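Local coordinates for protein glyceraldehyde-3-phosphate dehydrogenase (Sulfolobus solfataricus, PDB 1B7G) that oxidises and phosphorylates D-glyceraldehyde 3-phosphate to 1,3-bisphosphoglycerate in glycolysis, working with NADP or NAD but markedly preferring NADP, at residues Tyr51-Gln54 with Gln55-Lys58. The protein carries 1 engineered substitution. Sequence-based numbering, arbitrary orientation.
Sequences YVPQ and QSIK. Engineered in segment 51-54: Val-52 (natural residue Leu).
Ser-56 N donates to Pro-53 O at 2.6 Å, a short and fairly straight bond that closes a beta turn over Pro-53 to Ser-56. The turn leads from strand 50-51, at one edge of the parallel sheet of the Rossmann-type nucleotide-binding domain, into helix 57-61. Gln-54 and Gln-55, at the two middle positions, have the backbone angles of a type I turn. Ile-57 N then faces two carbonyls: a bond to Gln-54 O at 3.3 Å, reached from above the carbonyl plane, and a weak, bent one to Pro-53 O.

CG1 of Val-52, an engineered residue, is held anti to the backbone N (chi1 174°); it lies 3.6 Å from Ser-56 CB and meets Ile-57 CG1 more loosely. CB of the Pro-53 ring lies 4.0 Å from Ser-56 OG, a loose contact, and both side chains touch Thr-34, while Val-71 of helix 71-77 also meets the proline. Gln-54 and Gln-55 extend outward at the exposed corner. Ile-57 folds back alongside the turn: CG1 passes 3.4 Å from Gln-54 O, and CD1 ends 3.7 Å from Val-52 O.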
ATOM      1  N   TYR A  51      26.176   0.062  -4.884  1.00 35.55           N
ATOM      2  CA  TYR A  51      27.274  -0.454  -5.676  1.00 33.51           C
ATOM      3  C   TYR A  51      26.705  -0.918  -7.019  1.00 37.58           C
ATOM      4  O   TYR A  51      25.548  -1.367  -7.056  1.00 32.11           O
ATOM      5  CB  TYR A  51      27.965  -1.576  -4.956  1.00 34.02           C
ATOM      6  CG  TYR A  51      28.608  -1.210  -3.631  1.00 38.50           C
ATOM      7  CD1 TYR A  51      27.863  -0.942  -2.507  1.00 31.22           C
ATOM      8  CD2 TYR A  51      30.003  -1.188  -3.523  1.00 37.77           C
ATOM      9  CE1 TYR A  51      28.472  -0.621  -1.303  1.00 41.95           C
ATOM     10  CE2 TYR A  51      30.621  -0.891  -2.315  1.00 40.60           C
ATOM     11  CZ  TYR A  51      29.852  -0.601  -1.211  1.00 43.17           C
ATOM     12  OH  TYR A  51      30.450  -0.301   0.003  1.00 40.77           O
ATOM     13  N   VAL A  52      27.439  -0.724  -8.089  1.00 37.02           N
ATOM     14  CA  VAL A  52      26.953  -0.964  -9.444  1.00 33.87           C
ATOM     15  C   VAL A  52      27.958  -1.775 -10.250  1.00 44.10           C
ATOM     16  O   VAL A  52      29.159  -1.540 -10.113  1.00 48.79           O
ATOM     17  CB  VAL A  52      26.781   0.394 -10.158  1.00 39.55           C
ATOM     18  CG1 VAL A  52      26.420   0.175 -11.643  1.00 38.20           C
ATOM     19  CG2 VAL A  52      25.686   1.250  -9.525  1.00 43.63           C
ATOM     20  N   PRO A  53      27.493  -2.652 -11.137  1.00 46.17           N
ATOM     21  CA  PRO A  53      28.386  -3.424 -11.980  1.00 45.98           C
ATOM     22  C   PRO A  53      29.279  -2.498 -12.793  1.00 48.24           C
ATOM     23  O   PRO A  53      28.796  -1.568 -13.428  1.00 46.45           O
ATOM     24  CB  PRO A  53      27.474  -4.228 -12.903  1.00 45.40           C
ATOM     25  CG  PRO A  53      26.145  -4.212 -12.243  1.00 45.24           C
ATOM     26  CD  PRO A  53      26.078  -2.976 -11.387  1.00 41.74           C
ATOM     27  N   GLN A  54      30.567  -2.771 -12.769  1.00 51.35           N
ATOM     28  CA  GLN A  54      31.594  -2.041 -13.494  1.00 61.96           C
ATOM     29  C   GLN A  54      31.131  -1.441 -14.809  1.00 63.49           C
ATOM     30  O   GLN A  54      31.217  -0.225 -15.030  1.00 61.88           O
ATOM     31  CB  GLN A  54      32.749  -3.019 -13.731  1.00 71.68           C
ATOM     32  CG  GLN A  54      34.026  -2.475 -14.320  1.00 83.11           C
ATOM     33  CD  GLN A  54      35.029  -3.612 -14.515  1.00 93.67           C
ATOM     34  OE1 GLN A  54      35.050  -4.543 -13.703  1.00 92.41           O
ATOM     35  NE2 GLN A  54      35.823  -3.538 -15.574  1.00100.33           N
ATOM     36  N   GLN A  55      30.534  -2.250 -15.679  1.00 66.00           N
ATOM     37  CA  GLN A  55      30.065  -1.808 -16.974  1.00 70.20           C
ATOM     38  C   GLN A  55      28.858  -0.903 -16.938  1.00 69.86           C
ATOM     39  O   GLN A  55      28.437  -0.405 -17.996  1.00 73.25           O
ATOM     40  CB  GLN A  55      29.762  -3.050 -17.844  1.00 84.98           C
ATOM     41  CG  GLN A  55      30.986  -3.947 -17.976  1.00 96.27           C
ATOM     42  CD  GLN A  55      30.699  -5.232 -18.718  1.00104.78           C
ATOM     43  OE1 GLN A  55      29.820  -5.291 -19.581  1.00109.13           O
ATOM     44  NE2 GLN A  55      31.452  -6.279 -18.388  1.00109.98           N
ATOM     45  N   SER A  56      28.243  -0.689 -15.781  1.00 65.85           N
ATOM     46  CA  SER A  56      27.082   0.193 -15.718  1.00 61.44           C
ATOM     47  C   SER A  56      27.387   1.456 -14.935  1.00 55.10           C
ATOM     48  O   SER A  56      26.615   2.412 -14.975  1.00 51.39           O
ATOM     49  CB  SER A  56      25.903  -0.578 -15.104  1.00 61.81           C
ATOM     50  OG  SER A  56      25.848  -1.868 -15.690  1.00 63.09           O
ATOM     51  N   ILE A  57      28.537   1.490 -14.257  1.00 54.62           N
ATOM     52  CA  ILE A  57      28.906   2.616 -13.428  1.00 54.88           C
ATOM     53  C   ILE A  57      28.702   3.972 -14.073  1.00 55.44           C
ATOM     54  O   ILE A  57      28.075   4.827 -13.415  1.00 50.05           O
ATOM     55  CB  ILE A  57      30.320   2.537 -12.802  1.00 53.88           C
ATOM     56  CG1 ILE A  57      30.470   1.245 -12.006  1.00 57.59           C
ATOM     57  CG2 ILE A  57      30.521   3.761 -11.904  1.00 52.88           C
ATOM     58  CD1 ILE A  57      31.400   1.258 -10.815  1.00 47.13           C
ATOM     59  N   LYS A  58      29.198   4.219 -15.284  1.00 57.28           N
ATOM     60  CA  LYS A  58      29.029   5.542 -15.894  1.00 61.26           C
ATOM     61  C   LYS A  58      27.588   5.886 -16.209  1.00 60.97           C
ATOM     62  O   LYS A  58      27.133   6.987 -15.847  1.00 63.30           O
ATOM     63  CB  LYS A  58      29.948   5.750 -17.088  1.00 74.38           C
ATOM     64  CG  LYS A  58      30.290   4.520 -17.897  1.00 81.21           C
ATOM     65  CD  LYS A  58      31.527   4.721 -18.766  1.00 91.48           C
ATOM     66  CE  LYS A  58      31.750   3.517 -19.672  1.00 94.14           C
ATOM     67  NZ  LYS A  58      33.189   3.258 -19.938  1.00 88.63           N
TER